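Local coordinates for protein (GYP1P) (Saccharomyces cerevisiae, PDB 1FKM) that stimulates GTP hydrolysis by the Ypt/Rab GTPases Ypt1 and Ypt7 through its TBC domain, supplying an arginine and a glutamine finger in trans, at residues A[332-337]-A[372-377]; A[210-213]-A[218-221]; A[146-151]-A[164-169]; A[49-54]-A[58-63]. One frame throughout, in Å; residues are numbered along the deposited sequence. Where two conformers were deposited one is given.

In the fold
The four contacts form two groups in an all-helical Rab-GAP TBC domain. Contacts 1 and 2 adjoin, their centres about 15 Å apart, because helix 324-338 packs on helix 198-214: CB of A333 lies 3.6 Å from CD1 of L210, and CD2 of L336 is 3.9 Å from CG2 of V211. Contacts 3 and 4 have centres about 20 Å apart and nearest atoms about 7 Å apart; helix 168-186 begins in contact 3 and reaches contact 4 with D177. Across the chain's centre, contact 2 is about 48 Å from contact 3 and 47 Å from contact 4, centre to centre. All four are structural packing away from the catalytic fingers R96 and Q131.

Contact 1: A[332-337]-A[372-377]; sequences CAAFLI and LSEAFI
Carboxylate oxygen OE1 of E374 rests against the methyl group of A334, 3.7 Å from its CB, and CG of E374 stands 4.1 Å from the same carbon. This is van der Waals packing: no hydrogen bond crosses between 332-337 and 372-377. The side chain of E374 leaves its helix with CG anti to the backbone N (chi1 180°) and continues extended, so that the aliphatic part runs across to the neighbouring helix before the carboxylate turns beside the alanine. The glutamate is partly exposed, whereas A334 is buried; the charged group therefore lies along the border of the interface, with the methyl deeper within it.

The second half of the contact is made by small residues. CA of A334 is only 5.9 Å from CA of A375, a short distance for two helices, and it is possible because neither residue carries more than a methyl group. CB of A334 points at the opposing backbone and comes to 4.4 Å from the amide N of A375. Both backbones are regular helix here, with the amide of F376 bonded to O of L372 at 2.9 Å. Just 105 Å² is buried in all, because one methyl and one glutamate side chain make most of the contact.

W378 and L371, also on helix 365-382, extend the cover over A334. Helix 324-338 lies between helix 198-214, which receives C332, A333 and L336, and helix 365-382, whose L372 packs in turn on helix 247-261.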
loop_
_atom_site.group_PDB
_atom_site.type_symbol
_atom_site.label_atom_id
_atom_site.label_comp_id
_atom_site.label_asym_id
_atom_site.label_seq_id
_atom_site.Cartn_x
_atom_site.Cartn_y
_atom_site.Cartn_z
ATOM N N CYS A 332 8.937 -4.451 9.983
ATOM C CA CYS A 332 9.849 -3.346 10.272
ATOM C C CYS A 332 10.983 -3.793 11.186
ATOM O O CYS A 332 12.123 -3.368 11.018
ATOM C CB CYS A 332 9.103 -2.177 10.918
ATOM S SG CYS A 332 8.081 -1.227 9.764
ATOM N N ALA A 333 10.669 -4.647 12.153
ATOM C CA ALA A 333 11.689 -5.144 13.072
ATOM C C ALA A 333 12.699 -6.017 12.318
ATOM O O ALA A 333 13.909 -5.871 12.495
ATOM C CB ALA A 333 11.033 -5.945 14.202
ATOM N N ALA A 334 12.204 -6.916 11.471
ATOM C CA ALA A 334 13.085 -7.795 10.705
ATOM C C ALA A 334 13.935 -6.990 9.723
ATOM O O ALA A 334 15.104 -7.310 9.490
ATOM C CB ALA A 334 12.263 -8.849 9.959
ATOM N N PHE A 335 13.343 -5.941 9.154
ATOM C CA PHE A 335 14.031 -5.071 8.203
ATOM C C PHE A 335 15.196 -4.385 8.915
ATOM O O PHE A 335 16.338 -4.419 8.444
ATOM C CB PHE A 335 13.052 -4.017 7.663
ATOM C CG PHE A 335 13.640 -3.103 6.614
ATOM C CD1 PHE A 335 14.206 -3.621 5.452
ATOM C CD2 PHE A 335 13.576 -1.722 6.766
ATOM C CE1 PHE A 335 14.696 -2.770 4.450
ATOM C CE2 PHE A 335 14.061 -0.867 5.769
ATOM C CZ PHE A 335 14.618 -1.397 4.613
ATOM N N LEU A 336 14.894 -3.771 10.056
ATOM C CA LEU A 336 15.902 -3.076 10.847
ATOM C C LEU A 336 17.015 -4.009 11.308
ATOM O O LEU A 336 18.193 -3.706 11.135
ATOM C CB LEU A 336 15.261 -2.429 12.077
ATOM C CG LEU A 336 16.212 -1.680 13.023
ATOM C CD1 LEU A 336 16.890 -0.521 12.279
ATOM C CD2 LEU A 336 15.428 -1.159 14.213
ATOM N N ILE A 337 16.634 -5.137 11.903
ATOM C CA ILE A 337 17.605 -6.096 12.418
ATOM C C ILE A 337 18.571 -6.585 11.345
ATOM O O ILE A 337 19.703 -6.964 11.646
ATOM C CB ILE A 337 16.895 -7.310 13.071
ATOM C CG1 ILE A 337 16.051 -6.839 14.259
ATOM C CG2 ILE A 337 17.919 -8.336 13.543
ATOM C CD1 ILE A 337 16.823 -6.082 15.315
ATOM N N LEU A 372 9.767 -11.109 4.497
ATOM C CA LEU A 372 8.390 -11.418 4.851
ATOM C C LEU A 372 8.284 -12.730 5.624
ATOM O O LEU A 372 7.574 -12.810 6.622
ATOM C CB LEU A 372 7.533 -11.481 3.582
ATOM C CG LEU A 372 7.384 -10.146 2.838
ATOM C CD1 LEU A 372 6.789 -10.389 1.449
ATOM C CD2 LEU A 372 6.505 -9.193 3.657
ATOM N N SER A 373 8.993 -13.754 5.154
ATOM C CA SER A 373 8.978 -15.059 5.809
ATOM C C SER A 373 9.474 -14.941 7.249
ATOM O O SER A 373 8.906 -15.538 8.166
ATOM C CB SER A 373 9.862 -16.044 5.037
ATOM O OG SER A 373 9.865 -17.318 5.656
ATOM N N GLU A 374 10.535 -14.165 7.439
ATOM C CA GLU A 374 11.112 -13.961 8.761
ATOM C C GLU A 374 10.113 -13.241 9.668
ATOM O O GLU A 374 9.866 -13.662 10.800
ATOM C CB GLU A 374 12.412 -13.154 8.639
ATOM C CG GLU A 374 13.109 -12.875 9.960
ATOM C CD GLU A 374 14.541 -12.395 9.769
ATOM O OE1 GLU A 374 14.751 -11.449 8.982
ATOM O OE2 GLU A 374 15.456 -12.963 10.411
ATOM N N ALA A 375 9.526 -12.159 9.170
ATOM C CA ALA A 375 8.545 -11.415 9.954
ATOM C C ALA A 375 7.376 -12.316 10.344
ATOM O O ALA A 375 6.809 -12.176 11.431
ATOM C CB ALA A 375 8.027 -10.206 9.154
ATOM N N PHE A 376 6.994 -13.223 9.451
ATOM C CA PHE A 376 5.883 -14.127 9.743
ATOM C C PHE A 376 6.229 -15.063 10.897
ATOM O O PHE A 376 5.412 -15.301 11.787
ATOM C CB PHE A 376 5.515 -14.968 8.521
ATOM C CG PHE A 376 4.421 -15.966 8.794
ATOM C CD1 PHE A 376 3.105 -15.545 8.977
ATOM C CD2 PHE A 376 4.716 -17.320 8.931
ATOM C CE1 PHE A 376 2.099 -16.454 9.294
ATOM C CE2 PHE A 376 3.716 -18.240 9.250
ATOM C CZ PHE A 376 2.403 -17.803 9.432
ATOM N N ILE A 377 7.438 -15.605 10.867
ATOM C CA ILE A 377 7.888 -16.501 11.928
ATOM C C ILE A 377 7.958 -15.745 13.250
ATOM O O ILE A 377 7.505 -16.250 14.274
ATOM C CB ILE A 377 9.277 -17.104 11.594
ATOM C CG1 ILE A 377 9.124 -18.123 10.464
ATOM C CG2 ILE A 377 9.895 -17.747 12.838
ATOM C CD1 ILE A 377 10.426 -18.543 9.819
#

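Contact 2: A[210-213]-A[218-221]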
loop_
_atom_site.group_PDB
_atom_site.type_symbol
_atom_site.label_atom_id
_atom_site.label_comp_id
_atom_site.label_asym_id
_atom_site.label_seq_id
_atom_site.Cartn_x
_atom_site.Cartn_y
_atom_site.Cartn_z
ATOM N N LEU A 210 9.893 -4.056 20.752
ATOM C CA LEU A 210 10.232 -5.312 20.096
ATOM C C LEU A 210 11.746 -5.428 19.946
ATOM O O LEU A 210 12.335 -6.454 20.285
ATOM C CB LEU A 210 9.587 -5.375 18.708
ATOM C CG LEU A 210 8.817 -6.631 18.299
ATOM C CD1 LEU A 210 8.556 -6.570 16.794
ATOM C CD2 LEU A 210 9.600 -7.892 18.656
ATOM N N VAL A 211 12.371 -4.372 19.434
ATOM C CA VAL A 211 13.814 -4.368 19.225
ATOM C C VAL A 211 14.576 -4.450 20.540
ATOM O O VAL A 211 15.632 -5.081 20.617
ATOM C CB VAL A 211 14.254 -3.118 18.435
ATOM C CG1 VAL A 211 15.765 -3.116 18.249
ATOM C CG2 VAL A 211 13.557 -3.108 17.081
ATOM N N LYS A 212 14.043 -3.817 21.578
ATOM C CA LYS A 212 14.683 -3.860 22.882
ATOM C C LYS A 212 14.697 -5.320 23.339
ATOM O O LYS A 212 15.604 -5.756 24.051
ATOM C CB LYS A 212 13.905 -3.008 23.889
ATOM C CG LYS A 212 14.550 -2.953 25.263
ATOM C CD LYS A 212 13.740 -2.108 26.229
ATOM C CE LYS A 212 14.393 -2.081 27.604
ATOM N NZ LYS A 212 13.610 -1.277 28.583
ATOM N N ARG A 213 13.686 -6.066 22.900
ATOM C CA ARG A 213 13.526 -7.480 23.232
ATOM C C ARG A 213 14.462 -8.435 22.493
ATOM O O ARG A 213 15.122 -9.257 23.120
ATOM C CB ARG A 213 12.085 -7.919 22.955
ATOM C CG ARG A 213 11.171 -7.985 24.166
ATOM C CD ARG A 213 9.715 -8.151 23.719
ATOM N NE ARG A 213 8.825 -8.549 24.808
ATOM C CZ ARG A 213 8.759 -9.779 25.310
ATOM N NH1 ARG A 213 9.530 -10.743 24.824
ATOM N NH2 ARG A 213 7.920 -10.047 26.301
ATOM N N LEU A 218 21.595 -3.498 20.006
ATOM C CA LEU A 218 21.327 -2.449 19.030
ATOM C C LEU A 218 20.527 -1.350 19.720
ATOM O O LEU A 218 20.782 -0.162 19.523
ATOM C CB LEU A 218 20.539 -3.002 17.837
ATOM C CG LEU A 218 20.093 -1.973 16.796
ATOM C CD1 LEU A 218 21.303 -1.248 16.217
ATOM C CD2 LEU A 218 19.313 -2.677 15.688
ATOM N N TYR A 219 19.564 -1.758 20.539
ATOM C CA TYR A 219 18.730 -0.815 21.268
ATOM C C TYR A 219 19.609 0.087 22.133
ATOM O O TYR A 219 19.449 1.307 22.137
ATOM C CB TYR A 219 17.745 -1.567 22.160
ATOM C CG TYR A 219 16.725 -0.671 22.823
ATOM C CD1 TYR A 219 15.558 -0.299 22.157
ATOM C CD2 TYR A 219 16.935 -0.180 24.112
ATOM C CE1 TYR A 219 14.623 0.540 22.759
ATOM C CE2 TYR A 219 16.007 0.662 24.722
ATOM C CZ TYR A 219 14.854 1.016 24.040
ATOM O OH TYR A 219 13.934 1.846 24.637
ATOM N N ASN A 220 20.535 -0.524 22.867
ATOM C CA ASN A 220 21.446 0.222 23.730
ATOM C C ASN A 220 22.353 1.143 22.915
ATOM O O ASN A 220 22.687 2.243 23.357
ATOM C CB ASN A 220 22.293 -0.747 24.566
ATOM C CG ASN A 220 21.464 -1.539 25.571
ATOM O OD1 ASN A 220 21.907 -2.568 26.083
ATOM N ND2 ASN A 220 20.261 -1.056 25.862
ATOM N N HIS A 221 22.755 0.702 21.727
ATOM C CA HIS A 221 23.609 1.536 20.885
ATOM C C HIS A 221 22.845 2.793 20.484
ATOM O O HIS A 221 23.395 3.893 20.491
ATOM C CB HIS A 221 24.046 0.779 19.628
ATOM C CG HIS A 221 24.894 1.593 18.698
ATOM N ND1 HIS A 221 26.193 1.949 18.990
ATOM C CD2 HIS A 221 24.620 2.130 17.486
ATOM C CE1 HIS A 221 26.684 2.668 17.996
ATOM N NE2 HIS A 221 25.750 2.793 17.070
#
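K212 lays the aliphatic part of its side chain over one face of the Y219 ring. CB of K212 is 3.7 Å from the ring centroid and 15° off the normal, a CH-pi contact, with its closest approach at CD1 of Y219 (3.6 Å). Farther out the lysine stays on the ring: CG sits 3.8 Å from CD2 of Y219 and CD 3.9 Å from CE2, while the ammonium end leads away. The lysine holds this line because its chain is fully extended, all four torsions near 180°. Y219 reaches it with CG anti to the backbone N (chi1 -173°), which swings the ring toward the other helix.

Beneath this solvent-facing pair lies a buried apolar layer, where CG1 of V211 approaches CD2 of L218 to 4.4 Å. ND2 of N220 lies in the plane of the tyrosine ring, beside its CD2 edge.

D215, the single residue between helix 198-214 and helix 216-224, accepts through OD1 a hydrogen bond from the amide of L218 in the first turn of the second helix. F229 packs on both V211 and Y219. Behind them, helix 324-338 packs against V211, and L218 rests on helix 340-343.

Contact 3: A[146-151]-A[164-169]; sequences TEYLPP and TYMVDE
The long loop between helix 133-145 and helix 168-186 is drawn together near its two ends by two aliphatic groups, each laid over a tyrosine ring. M166, a selenomethionine in this crystal, sets its terminal methyl over the centre of the Y148 ring in a CH-pi contact: CE is 3.4 Å from the centroid and 8° off the normal. SE lies farther out, 4.3 Å from the same centroid and oblique to the ring, beside CB and CG of Y148. A bend at chi3 (68°) folds the methyl down onto the ring.

Next to it, L149 and Y165 form a second CH-pi pair. CD2 of L149 stands over the middle of the Y165 ring, 3.4 Å from its centroid, and CG of L149 approaches CE1 at 3.5 Å. Y165 adopts the crowded position between its backbone N and carbonyl carbon (chi1 63°), which turns the ring toward the leucine. CB of Y148 meets the edge of that ring in its plane, 4.0 Å from CE1, so the two pairs abut.

L145, at the end of helix 133-145, supports both Y165 and M166, and V157 from within the loop packs on L149. Y148 also leans on Q170 and D173. V167 holds the N-cap position of helix 168-186, so this Met-aromatic contact ties the residue just before the cap back to the end of helix 133-145, closing a long connection of the all-helical TBC fold.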
loop_
_atom_site.group_PDB
_atom_site.type_symbol
_atom_site.label_atom_id
_atom_site.label_comp_id
_atom_site.label_asym_id
_atom_site.label_seq_id
_atom_site.Cartn_x
_atom_site.Cartn_y
_atom_site.Cartn_z
ATOM N N THR A 146 -2.966 -1.629 -14.579
ATOM C CA THR A 146 -2.445 -2.675 -15.458
ATOM C C THR A 146 -3.523 -3.522 -16.110
ATOM O O THR A 146 -3.292 -4.118 -17.155
ATOM C CB THR A 146 -1.435 -3.623 -14.734
ATOM O OG1 THR A 146 -2.099 -4.366 -13.702
ATOM C CG2 THR A 146 -0.291 -2.815 -14.128
ATOM N N GLU A 147 -4.699 -3.574 -15.498
ATOM C CA GLU A 147 -5.794 -4.359 -16.054
ATOM C C GLU A 147 -6.287 -3.779 -17.382
ATOM O O GLU A 147 -6.940 -4.472 -18.157
ATOM C CB GLU A 147 -6.962 -4.412 -15.068
ATOM C CG GLU A 147 -7.959 -5.512 -15.376
ATOM C CD GLU A 147 -9.064 -5.609 -14.344
ATOM O OE1 GLU A 147 -9.444 -4.568 -13.768
ATOM O OE2 GLU A 147 -9.561 -6.729 -14.118
ATOM N N TYR A 148 -5.981 -2.510 -17.639
ATOM C CA TYR A 148 -6.422 -1.845 -18.873
ATOM C C TYR A 148 -5.396 -1.878 -20.004
ATOM O O TYR A 148 -5.646 -1.358 -21.096
ATOM C CB TYR A 148 -6.806 -0.394 -18.572
ATOM C CG TYR A 148 -8.006 -0.276 -17.667
ATOM C CD1 TYR A 148 -9.302 -0.258 -18.189
ATOM C CD2 TYR A 148 -7.854 -0.224 -16.285
ATOM C CE1 TYR A 148 -10.414 -0.189 -17.355
ATOM C CE2 TYR A 148 -8.960 -0.159 -15.442
ATOM C CZ TYR A 148 -10.233 -0.142 -15.982
ATOM O OH TYR A 148 -11.323 -0.083 -15.148
ATOM N N LEU A 149 -4.243 -2.479 -19.733
ATOM C CA LEU A 149 -3.174 -2.598 -20.717
ATOM C C LEU A 149 -3.099 -4.037 -21.195
ATOM O O LEU A 149 -3.560 -4.948 -20.507
ATOM C CB LEU A 149 -1.822 -2.255 -20.084
ATOM C CG LEU A 149 -1.436 -0.804 -19.814
ATOM C CD1 LEU A 149 -0.172 -0.762 -18.974
ATOM C CD2 LEU A 149 -1.229 -0.089 -21.136
ATOM N N PRO A 150 -2.528 -4.260 -22.391
ATOM C CA PRO A 150 -2.409 -5.634 -22.888
ATOM C C PRO A 150 -1.460 -6.316 -21.900
ATOM O O PRO A 150 -0.516 -5.687 -21.417
ATOM C CB PRO A 150 -1.759 -5.449 -24.262
ATOM C CG PRO A 150 -2.248 -4.094 -24.694
ATOM C CD PRO A 150 -2.116 -3.287 -23.419
ATOM N N PRO A 151 -1.695 -7.598 -21.579
ATOM C CA PRO A 151 -0.810 -8.287 -20.634
ATOM C C PRO A 151 0.675 -8.122 -20.960
ATOM O O PRO A 151 1.514 -8.000 -20.065
ATOM C CB PRO A 151 -1.266 -9.739 -20.739
ATOM C CG PRO A 151 -2.737 -9.594 -21.002
ATOM C CD PRO A 151 -2.776 -8.492 -22.036
ATOM N N THR A 164 -4.089 7.797 -22.883
ATOM C CA THR A 164 -3.735 7.381 -24.236
ATOM C C THR A 164 -4.242 5.976 -24.547
ATOM O O THR A 164 -4.199 5.541 -25.697
ATOM C CB THR A 164 -2.203 7.408 -24.471
ATOM O OG1 THR A 164 -1.570 6.413 -23.662
ATOM C CG2 THR A 164 -1.634 8.773 -24.125
ATOM N N TYR A 165 -4.720 5.262 -23.528
ATOM C CA TYR A 165 -5.240 3.918 -23.749
ATOM C C TYR A 165 -6.531 3.619 -22.988
ATOM O O TYR A 165 -7.013 2.490 -22.987
ATOM C CB TYR A 165 -4.159 2.859 -23.450
ATOM C CG TYR A 165 -3.640 2.788 -22.024
ATOM C CD1 TYR A 165 -4.248 1.959 -21.077
ATOM C CD2 TYR A 165 -2.504 3.503 -21.638
ATOM C CE1 TYR A 165 -3.733 1.836 -19.782
ATOM C CE2 TYR A 165 -1.980 3.391 -20.341
ATOM C CZ TYR A 165 -2.600 2.553 -19.422
ATOM O OH TYR A 165 -2.085 2.430 -18.149
HETATM N N MSE A 166 -7.103 4.645 -22.364
HETATM C CA MSE A 166 -8.350 4.490 -21.625
HETATM C C MSE A 166 -9.270 5.679 -21.890
HETATM O O MSE A 166 -8.808 6.811 -22.017
HETATM C CB MSE A 166 -8.073 4.407 -20.119
HETATM C CG MSE A 166 -7.309 3.174 -19.673
HETATM SE SE MSE A 166 -6.798 3.294 -17.803
HETATM C CE MSE A 166 -8.550 3.172 -16.997
ATOM N N VAL A 167 -10.569 5.419 -21.986
ATOM C CA VAL A 167 -11.531 6.492 -22.194
ATOM C C VAL A 167 -11.934 7.009 -20.814
ATOM O O VAL A 167 -11.726 6.330 -19.804
ATOM C CB VAL A 167 -12.782 6.003 -22.964
ATOM C CG1 VAL A 167 -12.391 5.610 -24.386
ATOM C CG2 VAL A 167 -13.423 4.821 -22.245
ATOM N N ASP A 168 -12.503 8.209 -20.772
ATOM C CA ASP A 168 -12.913 8.831 -19.516
ATOM C C ASP A 168 -13.714 7.945 -18.566
ATOM O O ASP A 168 -13.457 7.948 -17.362
ATOM C CB ASP A 168 -13.704 10.114 -19.792
ATOM C CG ASP A 168 -12.845 11.211 -20.399
ATOM O OD1 ASP A 168 -11.779 11.519 -19.824
ATOM O OD2 ASP A 168 -13.239 11.768 -21.447
ATOM N N GLU A 169 -14.682 7.201 -19.094
ATOM C CA GLU A 169 -15.505 6.325 -18.260
ATOM C C GLU A 169 -14.689 5.234 -17.562
ATOM O O GLU A 169 -14.985 4.856 -16.426
ATOM C CB GLU A 169 -16.616 5.672 -19.091
ATOM C CG GLU A 169 -17.345 4.551 -18.356
ATOM C CD GLU A 169 -18.572 4.048 -19.095
ATOM O OE1 GLU A 169 -18.457 3.709 -20.293
ATOM O OE2 GLU A 169 -19.651 3.984 -18.469
#

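Contact 4: A[49-54]-A[58-63]; sequences YLPVNT and EGFLQR
The chain at 49-54 runs without regular structure, extended around L50 and P51, past one side of helix 57-74, with CA of L50 7.6 Å from CA of F60. F60 projects from the helix into the loop with CG anti to its backbone N (chi1 174°) and is gripped by two residues. Its edge points at the face of Y49 in a T-shaped stack, centroids 5.2 Å apart and planes at 72°; CE2 of F60 does the touching, 3.6 Å from CE1 of Y49 and offset toward the rim. P51 lies over a face of F60 itself, its CD 3.9 Å from the ring centroid, again displaced toward the rim.

L61, one residue on, packs beside Y49 and L50. Its CD2 meets Y49 obliquely, 3.9 Å from CE2, and its CD1 is 4.1 Å from CD1 of L50. The hydroxyl of Y49 extends past L61 to hydrogen-bond with OD1 of D177 on helix 168-186, which holds the far end of the ring that F60 abuts.

At the outer end a water joins the backbones: it donates to O of T54 at 2.6 Å and accepts from N of E58 at 2.9 Å. The water thus replaces a direct helical bond from that amide to the carbonyl four residues earlier. Q57 bonds through NE2 to O of P51 as well. Together they pack the connection from helix 39-46 to helix 57-74 against the second helix through a T-shaped aromatic pair and a proline over the phenylalanine face, within the all-helical TBC domain.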
loop_
_atom_site.group_PDB
_atom_site.type_symbol
_atom_site.label_atom_id
_atom_site.label_comp_id
_atom_site.label_asym_id
_atom_site.label_seq_id
_atom_site.Cartn_x
_atom_site.Cartn_y
_atom_site.Cartn_z
ATOM N N TYR A 49 -13.145 -6.174 -1.491
ATOM C CA TYR A 49 -13.895 -5.269 -2.345
ATOM C C TYR A 49 -14.749 -6.091 -3.298
ATOM O O TYR A 49 -15.975 -6.051 -3.239
ATOM C CB TYR A 49 -12.934 -4.361 -3.124
ATOM C CG TYR A 49 -13.602 -3.448 -4.130
ATOM C CD1 TYR A 49 -14.605 -2.560 -3.746
ATOM C CD2 TYR A 49 -13.187 -3.436 -5.466
ATOM C CE1 TYR A 49 -15.173 -1.672 -4.667
ATOM C CE2 TYR A 49 -13.746 -2.554 -6.389
ATOM C CZ TYR A 49 -14.733 -1.676 -5.983
ATOM O OH TYR A 49 -15.253 -0.788 -6.897
ATOM N N LEU A 50 -14.097 -6.849 -4.167
ATOM C CA LEU A 50 -14.806 -7.687 -5.119
ATOM C C LEU A 50 -15.403 -8.895 -4.393
ATOM O O LEU A 50 -14.709 -9.593 -3.655
ATOM C CB LEU A 50 -13.843 -8.158 -6.210
ATOM C CG LEU A 50 -14.434 -8.758 -7.487
ATOM C CD1 LEU A 50 -15.246 -7.695 -8.240
ATOM C CD2 LEU A 50 -13.307 -9.262 -8.363
ATOM N N PRO A 51 -16.711 -9.147 -4.577
ATOM C CA PRO A 51 -17.319 -10.299 -3.901
ATOM C C PRO A 51 -16.804 -11.627 -4.459
ATOM O O PRO A 51 -16.537 -11.741 -5.652
ATOM C CB PRO A 51 -18.820 -10.093 -4.137
ATOM C CG PRO A 51 -18.874 -9.305 -5.409
ATOM C CD PRO A 51 -17.731 -8.329 -5.259
ATOM N N VAL A 52 -16.651 -12.626 -3.595
ATOM C CA VAL A 52 -16.163 -13.927 -4.046
ATOM C C VAL A 52 -17.185 -14.664 -4.912
ATOM O O VAL A 52 -16.818 -15.526 -5.706
ATOM C CB VAL A 52 -15.749 -14.820 -2.856
ATOM C CG1 VAL A 52 -14.525 -14.217 -2.174
ATOM C CG2 VAL A 52 -16.908 -14.963 -1.865
ATOM N N ASN A 53 -18.464 -14.331 -4.758
ATOM C CA ASN A 53 -19.505 -14.949 -5.577
ATOM C C ASN A 53 -19.479 -14.203 -6.908
ATOM O O ASN A 53 -19.944 -13.068 -6.992
ATOM C CB ASN A 53 -20.878 -14.780 -4.928
ATOM C CG ASN A 53 -21.974 -15.517 -5.680
ATOM O OD1 ASN A 53 -21.898 -15.690 -6.897
ATOM N ND2 ASN A 53 -23.008 -15.942 -4.957
ATOM N N THR A 54 -18.935 -14.838 -7.941
ATOM C CA THR A 54 -18.817 -14.213 -9.257
ATOM C C THR A 54 -20.125 -13.682 -9.834
ATOM O O THR A 54 -20.126 -12.694 -10.571
ATOM C CB THR A 54 -18.179 -15.181 -10.280
ATOM O OG1 THR A 54 -18.994 -16.352 -10.415
ATOM C CG2 THR A 54 -16.788 -15.592 -9.821
ATOM N N GLU A 58 -20.675 -8.226 -11.187
ATOM C CA GLU A 58 -21.125 -7.215 -12.139
ATOM C C GLU A 58 -21.987 -6.144 -11.482
ATOM O O GLU A 58 -21.737 -4.947 -11.640
ATOM C CB GLU A 58 -21.924 -7.853 -13.278
ATOM C CG GLU A 58 -22.416 -6.832 -14.294
ATOM C CD GLU A 58 -23.463 -7.389 -15.233
ATOM O OE1 GLU A 58 -24.539 -7.794 -14.745
ATOM O OE2 GLU A 58 -23.210 -7.419 -16.457
ATOM N N GLY A 59 -23.008 -6.584 -10.753
ATOM C CA GLY A 59 -23.894 -5.649 -10.091
ATOM C C GLY A 59 -23.181 -4.877 -9.002
ATOM O O GLY A 59 -23.427 -3.684 -8.813
ATOM N N PHE A 60 -22.298 -5.559 -8.278
ATOM C CA PHE A 60 -21.552 -4.924 -7.201
ATOM C C PHE A 60 -20.733 -3.751 -7.735
ATOM O O PHE A 60 -20.783 -2.657 -7.187
ATOM C CB PHE A 60 -20.607 -5.925 -6.538
ATOM C CG PHE A 60 -19.694 -5.302 -5.518
ATOM C CD1 PHE A 60 -20.135 -5.066 -4.222
ATOM C CD2 PHE A 60 -18.402 -4.920 -5.867
ATOM C CE1 PHE A 60 -19.307 -4.457 -3.283
ATOM C CE2 PHE A 60 -17.564 -4.309 -4.938
ATOM C CZ PHE A 60 -18.019 -4.077 -3.642
ATOM N N LEU A 61 -19.978 -3.995 -8.800
ATOM C CA LEU A 61 -19.132 -2.966 -9.400
ATOM C C LEU A 61 -19.939 -1.799 -9.962
ATOM O O LEU A 61 -19.565 -0.640 -9.786
ATOM C CB LEU A 61 -18.252 -3.581 -10.495
ATOM C CG LEU A 61 -17.152 -4.540 -10.006
ATOM C CD1 LEU A 61 -16.445 -5.159 -11.190
ATOM C CD2 LEU A 61 -16.147 -3.784 -9.139
ATOM N N GLN A 62 -21.046 -2.100 -10.634
ATOM C CA GLN A 62 -21.887 -1.045 -11.189
ATOM C C GLN A 62 -22.346 -0.114 -10.075
ATOM O O GLN A 62 -22.267 1.106 -10.204
ATOM C CB GLN A 62 -23.109 -1.636 -11.899
ATOM C CG GLN A 62 -22.783 -2.428 -13.147
ATOM C CD GLN A 62 -24.021 -3.021 -13.798
ATOM O OE1 GLN A 62 -24.849 -3.647 -13.132
ATOM N NE2 GLN A 62 -24.149 -2.838 -15.107
ATOM N N ARG A 63 -22.810 -0.692 -8.974
ATOM C CA ARG A 63 -23.286 0.099 -7.847
ATOM C C ARG A 63 -22.175 0.879 -7.150
ATOM O O ARG A 63 -22.361 2.040 -6.784
ATOM C CB ARG A 63 -24.010 -0.800 -6.838
ATOM C CG ARG A 63 -25.293 -1.412 -7.401
ATOM C CD ARG A 63 -26.120 -2.163 -6.361
ATOM N NE ARG A 63 -25.535 -3.440 -5.955
ATOM C CZ ARG A 63 -24.672 -3.592 -4.956
ATOM N NH1 ARG A 63 -24.283 -2.542 -4.243
ATOM N NH2 ARG A 63 -24.206 -4.800 -4.663
HETATM O O HOH W 1 -21.298 -10.957 -12.069
#